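Local coordinates for alginate lyase A1-II' (Sphingomonas sp. A1, PDB 2CWS), which probably depolymerises alginate by beta-elimination, the chain studied here being the lyase domain of a polysaccharide lyase family 7 enzyme, at residues Ala30-Gly33 / Leu34-Ser38; Pro76-Ser79 / Lys80-Trp83; Ala127-Asp131 / Gly132-Met136; Gly188-Ala191 / Gly192-Asn195. All blocks are in the same frame, centred on the assembly; numbering follows the deposited sequence. Where two conformers were deposited one is given.

Contact 1 (Ala30-Gly33 / Leu34-Ser38); sequences ANLG and LGYTS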
loop_
_atom_site.group_PDB
_atom_site.type_symbol
_atom_site.label_atom_id
_atom_site.label_comp_id
_atom_site.label_asym_id
_atom_site.label_seq_id
_atom_site.Cartn_x
_atom_site.Cartn_y
_atom_site.Cartn_z
ATOM N N ALA A 30 -3.576 11.832 13.745
ATOM C CA ALA A 30 -4.555 12.667 14.471
ATOM C C ALA A 30 -5.299 13.575 13.527
ATOM O O ALA A 30 -6.527 13.762 13.675
ATOM C CB ALA A 30 -3.859 13.496 15.539
ATOM N N ASN A 31 -4.620 14.185 12.567
ATOM C CA ASN A 31 -5.298 15.069 11.632
ATOM C C ASN A 31 -6.221 14.313 10.709
ATOM O O ASN A 31 -7.278 14.818 10.321
ATOM C CB ASN A 31 -4.317 15.953 10.893
ATOM C CG ASN A 31 -3.870 17.104 11.790
ATOM O OD1 ASN A 31 -4.655 17.576 12.659
ATOM N ND2 ASN A 31 -2.647 17.553 11.593
ATOM N N LEU A 32 -5.887 13.053 10.361
ATOM C CA LEU A 32 -6.842 12.247 9.597
ATOM C C LEU A 32 -8.115 12.055 10.413
ATOM O O LEU A 32 -9.222 12.164 9.898
ATOM C CB LEU A 32 -6.184 10.905 9.238
ATOM C CG LEU A 32 -5.038 10.967 8.232
ATOM C CD1 LEU A 32 -4.415 9.591 8.061
ATOM C CD2 LEU A 32 -5.477 11.542 6.900
ATOM N N GLY A 33 -7.949 11.752 11.704
ATOM C CA GLY A 33 -9.094 11.558 12.579
ATOM C C GLY A 33 -9.936 12.801 12.790
ATOM O O GLY A 33 -11.161 12.599 13.081
ATOM N N LEU A 34 -9.340 13.970 12.674
ATOM C CA LEU A 34 -10.024 15.243 12.825
ATOM C C LEU A 34 -10.664 15.690 11.506
ATOM O O LEU A 34 -11.211 16.798 11.464
ATOM C CB LEU A 34 -9.015 16.318 13.313
ATOM C CG LEU A 34 -8.718 16.162 14.812
ATOM C CD1 LEU A 34 -7.392 16.823 15.175
ATOM C CD2 LEU A 34 -9.830 16.752 15.652
ATOM N N GLY A 35 -10.595 14.896 10.453
ATOM C CA GLY A 35 -11.364 15.134 9.268
ATOM C C GLY A 35 -10.603 15.763 8.110
ATOM O O GLY A 35 -11.266 16.377 7.270
ATOM N N TYR A 36 -9.298 15.599 8.046
ATOM C CA TYR A 36 -8.572 16.066 6.881
ATOM C C TYR A 36 -9.247 15.555 5.597
ATOM O O TYR A 36 -9.567 14.357 5.471
ATOM C CB TYR A 36 -7.108 15.506 6.981
ATOM C CG TYR A 36 -6.395 15.806 5.675
ATOM C CD1 TYR A 36 -6.282 14.840 4.670
ATOM C CD2 TYR A 36 -5.833 17.062 5.468
ATOM C CE1 TYR A 36 -5.663 15.077 3.498
ATOM C CE2 TYR A 36 -5.202 17.333 4.222
ATOM C CZ TYR A 36 -5.134 16.337 3.269
ATOM O OH TYR A 36 -4.510 16.573 2.064
ATOM N N THR A 37 -9.339 16.451 4.634
ATOM C CA THR A 37 -9.791 16.116 3.282
ATOM C C THR A 37 -9.215 17.129 2.334
ATOM O O THR A 37 -8.967 18.269 2.698
ATOM C CB THR A 37 -11.335 16.077 3.246
ATOM O OG1 THR A 37 -11.805 15.668 1.969
ATOM C CG2 THR A 37 -11.880 17.482 3.512
ATOM N N SER A 38 -8.959 16.703 1.088
ATOM C CA SER A 38 -8.405 17.579 0.073
ATOM C C SER A 38 -8.666 16.953 -1.300
ATOM O O SER A 38 -9.304 15.896 -1.422
ATOM C CB SER A 38 -6.899 17.711 0.258
ATOM O OG SER A 38 -6.268 16.482 -0.060
HETATM O O HOH W 1 -10.036 12.286 7.204
#
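Tyr36 meets the CD2 methyl of Leu32 obliquely, through ring atom CD1 (4.1 Å). With CG anti to the backbone N (chi1 172°), the ring swings off from the helix end, while Tyr36 CB stays 3.4 Å from Asn31 O. At the far end of the ring Ser38 OG donates to Tyr36 OH (2.8 Å), which gives the hydroxyl a partner within the same loop. Cutting Tyr36 back to an alanine would probably leave Ser38 without this acceptor and open a gap beside Leu32 and Phe41. On another side of the turn, Leu34 folds back on the helix, its CG resting 3.4 Å from Ala30 O and its CD1 3.8 Å from Asn31 OD1. The backbone evidence is a pair of bonds running back into the last turn: Tyr36 N to Asn31 O (3.1 Å, 159°) and Gly35 N to Leu32 O (3.1 Å), the latter donor standing well above the carbonyl plane. A water joins Leu32 O to Tyr36 O. Gly35 has a positive phi of 102°, where a CB would jam against the preceding carbonyl. Together these features define a Schellman motif, which ends helix 29-33.

Contact 2 (Pro76-Ser79 / Lys80-Trp83); sequences PSNS and KVNW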
loop_
_atom_site.group_PDB
_atom_site.type_symbol
_atom_site.label_atom_id
_atom_site.label_comp_id
_atom_site.label_asym_id
_atom_site.label_seq_id
_atom_site.Cartn_x
_atom_site.Cartn_y
_atom_site.Cartn_z
ATOM N N PRO A 76 1.643 6.048 16.171
ATOM C CA PRO A 76 1.382 7.240 15.334
ATOM C C PRO A 76 2.341 8.369 15.594
ATOM O O PRO A 76 2.386 9.311 14.778
ATOM C CB PRO A 76 -0.077 7.624 15.642
ATOM C CG PRO A 76 -0.526 6.740 16.738
ATOM C CD PRO A 76 0.509 5.707 17.004
ATOM N N SER A 77 3.126 8.308 16.663
ATOM C CA SER A 77 4.106 9.343 17.000
ATOM C C SER A 77 5.542 8.919 16.713
ATOM O O SER A 77 6.499 9.641 17.063
ATOM C CB SER A 77 3.964 9.747 18.480
ATOM O OG SER A 77 4.486 8.724 19.379
ATOM N N ASN A 78 5.725 7.722 16.090
ATOM C CA ASN A 78 7.120 7.282 15.798
ATOM C C ASN A 78 7.083 6.262 14.668
ATOM O O ASN A 78 6.861 5.070 14.918
ATOM C CB ASN A 78 7.820 6.693 17.012
ATOM C CG ASN A 78 9.269 6.320 16.759
ATOM O OD1 ASN A 78 9.947 5.764 17.711
ATOM N ND2 ASN A 78 9.784 6.598 15.615
ATOM N N SER A 79 7.379 6.738 13.449
ATOM C CA SER A 79 7.411 5.864 12.274
ATOM C C SER A 79 8.504 4.800 12.306
ATOM O O SER A 79 8.477 3.922 11.442
ATOM C CB SER A 79 7.552 6.709 11.019
ATOM O OG SER A 79 8.810 7.340 11.046
ATOM N N LYS A 80 9.413 4.859 13.275
ATOM C CA LYS A 80 10.487 3.871 13.369
ATOM C C LYS A 80 10.032 2.603 14.103
ATOM O O LYS A 80 10.833 1.652 14.194
ATOM C CB LYS A 80 11.702 4.471 14.060
ATOM C CG LYS A 80 12.250 5.705 13.335
ATOM C CD LYS A 80 13.471 6.269 13.987
ATOM C CE LYS A 80 13.963 7.499 13.263
ATOM N NZ LYS A 80 15.194 8.079 13.890
ATOM N N VAL A 81 8.811 2.560 14.637
ATOM C CA VAL A 81 8.259 1.386 15.297
ATOM C C VAL A 81 7.473 0.551 14.292
ATOM O O VAL A 81 6.444 0.988 13.786
ATOM C CB VAL A 81 7.354 1.786 16.462
ATOM C CG1 VAL A 81 6.779 0.543 17.162
ATOM C CG2 VAL A 81 8.112 2.649 17.496
ATOM N N ASN A 82 7.991 -0.627 13.955
ATOM C CA ASN A 82 7.427 -1.435 12.863
ATOM C C ASN A 82 7.479 -2.898 13.295
ATOM O O ASN A 82 7.995 -3.195 14.372
ATOM C CB ASN A 82 8.211 -1.184 11.541
ATOM C CG ASN A 82 8.101 0.278 11.159
ATOM O OD1 ASN A 82 9.105 1.068 11.352
ATOM N ND2 ASN A 82 6.947 0.719 10.765
ATOM N N TRP A 83 6.913 -3.803 12.481
ATOM C CA TRP A 83 6.744 -5.198 12.900
ATOM C C TRP A 83 7.691 -6.123 12.165
ATOM O O TRP A 83 8.337 -5.766 11.184
ATOM C CB TRP A 83 5.283 -5.608 12.781
ATOM C CG TRP A 83 4.582 -5.288 11.503
ATOM C CD1 TRP A 83 3.835 -4.157 11.233
ATOM C CD2 TRP A 83 4.533 -6.085 10.298
ATOM N NE1 TRP A 83 3.295 -4.220 9.964
ATOM C CE2 TRP A 83 3.728 -5.394 9.372
ATOM C CE3 TRP A 83 5.085 -7.342 9.944
ATOM C CZ2 TRP A 83 3.467 -5.900 8.099
ATOM C CZ3 TRP A 83 4.811 -7.826 8.671
ATOM C CH2 TRP A 83 4.023 -7.117 7.764
HETATM O O HOH W 2 4.859 3.311 13.853
#
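Asn78 and Val81 set their side chains at about a right angle across a tight turn, Asn78 CG lying 3.9 Å from the CG2 methyl of Val81. The amide of Asn78 reaches over the turn because CG is anti to the backbone N (chi1 -176°), and its far end also slants past the first carbons of Lys80, whose extended chain then leads away from the turn. Val81 brings CG2, rather than CG1, to this meeting: CG2, beside its own backbone N, is the methyl that faces Asn78. With the side chain of Asn78 reduced to that of an alanine, Val81 CG2 and the base of the Lys80 chain are likely to be left without the flat amide beside them. The backbone defines a type I beta turn from Asn78 to Val81. Its closing bond, Val81 N to Asn78 O, is nearly straight at the hydrogen (167°) though long at 3.2 Å, and the donor stands above the carbonyl plane, 46° out of it. A water lies 2.9 Å from Asn78 O and 2.8 Å from Val81 O, near both ends of the turn. Asn82 CG comes to 3.7 Å from Ser79 O. Ser79 O takes a weak hydrogen bond from Arg71 of strand 67-72. The turn lies in the loop between strands 67-72 and 88-99, which is tied down where Trp83 makes backbone bonds to Tyr198 of strand 197-202 and gives its NE1 hydrogen to Glu72.

Contact 3 (Ala127-Asp131 / Gly132-Met136); sequences AVFQD and GQLDM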
loop_
_atom_site.group_PDB
_atom_site.type_symbol
_atom_site.label_atom_id
_atom_site.label_comp_id
_atom_site.label_asym_id
_atom_site.label_seq_id
_atom_site.Cartn_x
_atom_site.Cartn_y
_atom_site.Cartn_z
ATOM N N ALA A 127 0.998 -4.675 -4.550
ATOM C CA ALA A 127 -0.243 -5.084 -5.219
ATOM C C ALA A 127 -0.421 -4.179 -6.419
ATOM O O ALA A 127 -0.834 -3.022 -6.279
ATOM C CB ALA A 127 -1.397 -5.029 -4.226
ATOM N N VAL A 128 -0.061 -4.696 -7.598
ATOM C CA VAL A 128 -0.025 -3.916 -8.834
ATOM C C VAL A 128 -1.293 -4.117 -9.632
ATOM O O VAL A 128 -1.561 -5.232 -10.114
ATOM C CB VAL A 128 1.186 -4.339 -9.682
ATOM C CG1 VAL A 128 1.242 -3.490 -10.954
ATOM C CG2 VAL A 128 2.495 -4.234 -8.882
ATOM N N PHE A 129 -2.085 -3.046 -9.750
ATOM C CA PHE A 129 -3.355 -3.085 -10.465
ATOM C C PHE A 129 -3.155 -2.641 -11.896
ATOM O O PHE A 129 -2.609 -1.574 -12.168
ATOM C CB PHE A 129 -4.383 -2.172 -9.760
ATOM C CG PHE A 129 -5.707 -2.156 -10.515
ATOM C CD1 PHE A 129 -5.967 -1.309 -11.577
ATOM C CD2 PHE A 129 -6.692 -3.044 -10.128
ATOM C CE1 PHE A 129 -7.127 -1.399 -12.278
ATOM C CE2 PHE A 129 -7.878 -3.124 -10.831
ATOM C CZ PHE A 129 -8.089 -2.294 -11.948
ATOM N N GLN A 130 -3.733 -3.462 -12.805
ATOM C CA GLN A 130 -4.002 -3.098 -14.214
ATOM C C GLN A 130 -5.447 -3.455 -14.510
ATOM O O GLN A 130 -6.059 -4.277 -13.818
ATOM C CB GLN A 130 -3.043 -3.734 -15.187
ATOM C CG GLN A 130 -1.640 -3.350 -14.659
ATOM C CD GLN A 130 -0.658 -3.550 -15.748
ATOM O OE1 GLN A 130 -0.151 -4.690 -15.898
ATOM N NE2 GLN A 130 -0.345 -2.518 -16.521
ATOM N N ASP A 131 -5.996 -2.816 -15.569
ATOM C CA ASP A 131 -7.394 -3.091 -15.933
ATOM C C ASP A 131 -7.543 -4.460 -16.581
ATOM O O ASP A 131 -7.436 -4.621 -17.792
ATOM C CB ASP A 131 -7.847 -1.973 -16.852
ATOM C CG ASP A 131 -9.286 -2.101 -17.328
ATOM O OD1 ASP A 131 -10.012 -2.949 -16.802
ATOM O OD2 ASP A 131 -9.648 -1.290 -18.204
ATOM N N GLY A 132 -7.780 -5.454 -15.751
ATOM C CA GLY A 132 -7.931 -6.837 -16.177
ATOM C C GLY A 132 -7.042 -7.827 -15.402
ATOM O O GLY A 132 -7.269 -9.041 -15.554
ATOM N N GLN A 133 -6.086 -7.328 -14.596
ATOM C CA GLN A 133 -5.262 -8.271 -13.837
ATOM C C GLN A 133 -4.631 -7.490 -12.669
ATOM O O GLN A 133 -4.191 -6.349 -12.832
ATOM C CB GLN A 133 -4.182 -8.802 -14.766
ATOM C CG GLN A 133 -2.933 -9.197 -14.081
ATOM C CD GLN A 133 -1.858 -9.714 -14.989
ATOM O OE1 GLN A 133 -1.966 -10.832 -15.494
ATOM N NE2 GLN A 133 -0.820 -8.886 -15.207
ATOM N N LEU A 134 -4.589 -8.158 -11.516
ATOM C CA LEU A 134 -3.752 -7.638 -10.429
ATOM C C LEU A 134 -2.601 -8.601 -10.230
ATOM O O LEU A 134 -2.761 -9.836 -10.324
ATOM C CB LEU A 134 -4.578 -7.467 -9.155
ATOM C CG LEU A 134 -3.764 -6.685 -8.070
ATOM C CD1 LEU A 134 -4.607 -5.614 -7.418
ATOM C CD2 LEU A 134 -3.222 -7.720 -7.089
ATOM N N ASP A 135 -1.415 -8.075 -9.994
ATOM C CA ASP A 135 -0.203 -8.847 -9.774
ATOM C C ASP A 135 0.290 -8.541 -8.359
ATOM O O ASP A 135 0.713 -7.410 -8.097
ATOM C CB ASP A 135 0.831 -8.445 -10.811
ATOM C CG ASP A 135 2.146 -9.188 -10.714
ATOM O OD1 ASP A 135 2.316 -10.117 -9.909
ATOM O OD2 ASP A 135 3.037 -8.758 -11.524
ATOM N N MET A 136 0.197 -9.520 -7.467
ATOM C CA MET A 136 0.807 -9.378 -6.138
ATOM C C MET A 136 2.254 -9.786 -6.248
ATOM O O MET A 136 2.585 -10.977 -6.247
ATOM C CB MET A 136 0.204 -10.442 -5.190
ATOM C CG MET A 136 -1.146 -9.955 -4.708
ATOM S SD MET A 136 -1.048 -8.584 -3.546
ATOM C CE MET A 136 -2.463 -9.023 -2.550
HETATM O O HOH W 3 -0.342 -6.616 -13.774
#
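Leu134 pushes its forked end into the hollow between Ala127 and Phe129, CD2 going to Ala127 CB (4.3 Å) and CD1 to Phe129 CB (4.2 Å). CD1 also comes to the edge of the Phe129 ring, near its plane. The fork is placed by a CG anti to the backbone N (chi1 -170°), which also carries CG to 3.3 Å from Val128 O. Next along the same face, Met136 bends its chain so that, in one of its two conformers, SD rests on the Ala127 CB methyl (3.6 Å). Strand 162-169 faces this side, with Met164 meeting both Ala127 and Met136. The two strands run antiparallel at 165° and form a beta hairpin in the jelly-roll sandwich expected of family 7 lyases. Val128 with Asp135 and Gln130 with Gln133 are its hydrogen-bonded pairs; Ala127 with Met136 and Phe129 with Leu134 are non-hydrogen-bonded. Gln130 N to Gln133 O (2.9 Å) and Gln133 N to Gln130 O (3.1 Å) close the loop, whose Gly132 sits at a phi of 129° where a CB would clash with Asp131 O. Asp131 centres an inverse gamma turn. On the other face Val128 CB leans over Asp135 O (3.5 Å), and the buried Asp135 carboxylate is bonded to His150 ND1 and the backbone N of Asn151. Further toward the loop the amides of Gln130 and Gln133 stay apart, and in one conformer of Gln130 a water bridges them, donating to Gln130 OE1 and accepting from Gln133 NE2.

Contact 4 (Gly188-Ala191 / Gly192-Asn195); sequences GKDA and GWKN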
loop_
_atom_site.group_PDB
_atom_site.type_symbol
_atom_site.label_atom_id
_atom_site.label_comp_id
_atom_site.label_asym_id
_atom_site.label_seq_id
_atom_site.Cartn_x
_atom_site.Cartn_y
_atom_site.Cartn_z
ATOM N N GLY A 188 12.498 -17.846 3.499
ATOM C CA GLY A 188 13.141 -19.031 2.939
ATOM C C GLY A 188 13.948 -18.698 1.705
ATOM O O GLY A 188 14.928 -19.425 1.386
ATOM N N LYS A 189 13.604 -17.663 0.961
ATOM C CA LYS A 189 14.412 -17.225 -0.194
ATOM C C LYS A 189 15.664 -16.499 0.240
ATOM O O LYS A 189 16.738 -16.761 -0.323
ATOM C CB LYS A 189 13.592 -16.325 -1.104
ATOM C CG LYS A 189 14.341 -15.849 -2.334
ATOM C CD LYS A 189 14.851 -16.953 -3.242
ATOM C CE LYS A 189 15.478 -16.415 -4.527
ATOM N NZ LYS A 189 15.900 -17.714 -5.275
ATOM N N ASP A 190 15.550 -15.636 1.252
ATOM C CA ASP A 190 16.670 -14.859 1.745
ATOM C C ASP A 190 16.485 -14.627 3.218
ATOM O O ASP A 190 15.645 -13.834 3.663
ATOM C CB ASP A 190 16.732 -13.546 0.980
ATOM C CG ASP A 190 17.837 -12.620 1.474
ATOM O OD1 ASP A 190 17.803 -11.425 1.072
ATOM O OD2 ASP A 190 18.728 -13.071 2.193
ATOM N N ALA A 191 17.367 -15.260 4.026
ATOM C CA ALA A 191 17.280 -15.065 5.457
ATOM C C ALA A 191 17.571 -13.624 5.867
ATOM O O ALA A 191 17.273 -13.237 6.999
ATOM C CB ALA A 191 18.236 -15.995 6.204
ATOM N N GLY A 192 18.150 -12.851 4.944
ATOM C CA GLY A 192 18.330 -11.417 5.280
ATOM C C GLY A 192 17.042 -10.681 5.496
ATOM O O GLY A 192 17.078 -9.593 6.099
ATOM N N TRP A 193 15.904 -11.192 5.064
ATOM C CA TRP A 193 14.638 -10.522 5.421
ATOM C C TRP A 193 14.404 -10.531 6.930
ATOM O O TRP A 193 13.644 -9.714 7.425
ATOM C CB TRP A 193 13.475 -11.174 4.705
ATOM C CG TRP A 193 13.339 -10.927 3.236
ATOM C CD1 TRP A 193 13.566 -11.872 2.261
ATOM C CD2 TRP A 193 12.948 -9.725 2.564
ATOM N NE1 TRP A 193 13.336 -11.328 0.998
ATOM C CE2 TRP A 193 12.949 -10.000 1.196
ATOM C CE3 TRP A 193 12.588 -8.439 3.006
ATOM C CZ2 TRP A 193 12.611 -9.056 0.217
ATOM C CZ3 TRP A 193 12.251 -7.505 2.025
ATOM C CH2 TRP A 193 12.268 -7.796 0.664
ATOM N N LYS A 194 15.068 -11.396 7.686
ATOM C CA LYS A 194 14.938 -11.343 9.136
ATOM C C LYS A 194 15.629 -10.118 9.712
ATOM O O LYS A 194 15.381 -9.816 10.886
ATOM C CB LYS A 194 15.544 -12.600 9.788
ATOM C CG LYS A 194 14.816 -13.904 9.452
ATOM C CD LYS A 194 15.473 -15.058 10.182
ATOM C CE LYS A 194 14.922 -16.405 9.802
ATOM N NZ LYS A 194 15.455 -17.493 10.695
ATOM N N ASN A 195 16.461 -9.420 8.938
ATOM C CA ASN A 195 17.147 -8.198 9.417
ATOM C C ASN A 195 16.440 -6.924 9.003
ATOM O O ASN A 195 17.012 -5.834 9.147
ATOM C CB ASN A 195 18.575 -8.178 8.843
ATOM C CG ASN A 195 19.406 -9.338 9.420
ATOM O OD1 ASN A 195 19.251 -9.661 10.601
ATOM N ND2 ASN A 195 20.234 -9.927 8.563
#
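The indole of Trp193 turns an edge to the backbone of Asp190: Asp190 O lies near the ring plane, 3.2 Å from CD1, and Asp190 CB touches the same corner of the ring at 3.8 Å from CD1. The other flat group, the Asp190 carboxylate, is met from above its plane, where Gly192 N gives a hydrogen bond to OD2 (2.8 Å) from 67° out of the plane. Asp190 CG is anti to the backbone N (chi1 177°), which swings the carboxylate forward over the next two residues and closes an Asx turn. Trp193 N then bonds back to Asp190 O (3.0 Å, 168°), so that the backbone carbonyl and the side chain of one aspartate take up two successive N-H groups, those of Trp193 and Gly192. One residue further on, Lys194 N bonds to Ala191 O (3.0 Å), and the CB of Lys194 rests 3.3 Å from that oxygen while its extended chain runs on outward. Both backbone donors stand above the carbonyl planes of their acceptors, in keeping with the tight winding of a 3-10 segment. The remaining polar ends are held by the loop after strand 133-139: Asp190 OD1 accepts from Ser142 N, and Trp193 NE1 gives its hydrogen to Gln140 O. Phe186 meets the indole edge-to-face. With one oxygen bonded to Gly192 N and the other to Ser142 N, the carboxylate is fixed in rotation, and the two N-H donors would be expected to favour its charged form just where helix 186-189 ends and the 3-10 segment begins.

How the contacts relate
All four contacts use backbone hydrogen bonds, but contact 3 is the buried one, a hairpin whose apolar side chains face strand 162-169, whereas contacts 1, 2 and 4 are more exposed turns at the surface. No two of the four touch; contacts 1 and 2 come nearest, about 6 Å between closest atoms, and contact 1 lies across the centre of the chain from contacts 3 and 4. Contacts 1 and 4 both follow the end of a short helix, but the first relies on a glycine of positive phi and the second on an aspartate carboxylate. Contact 2 links strands 67-72 and 88-99, and contacts 2 and 4 both reach Tyr198 of strand 197-202, each through the backbone of a tryptophan.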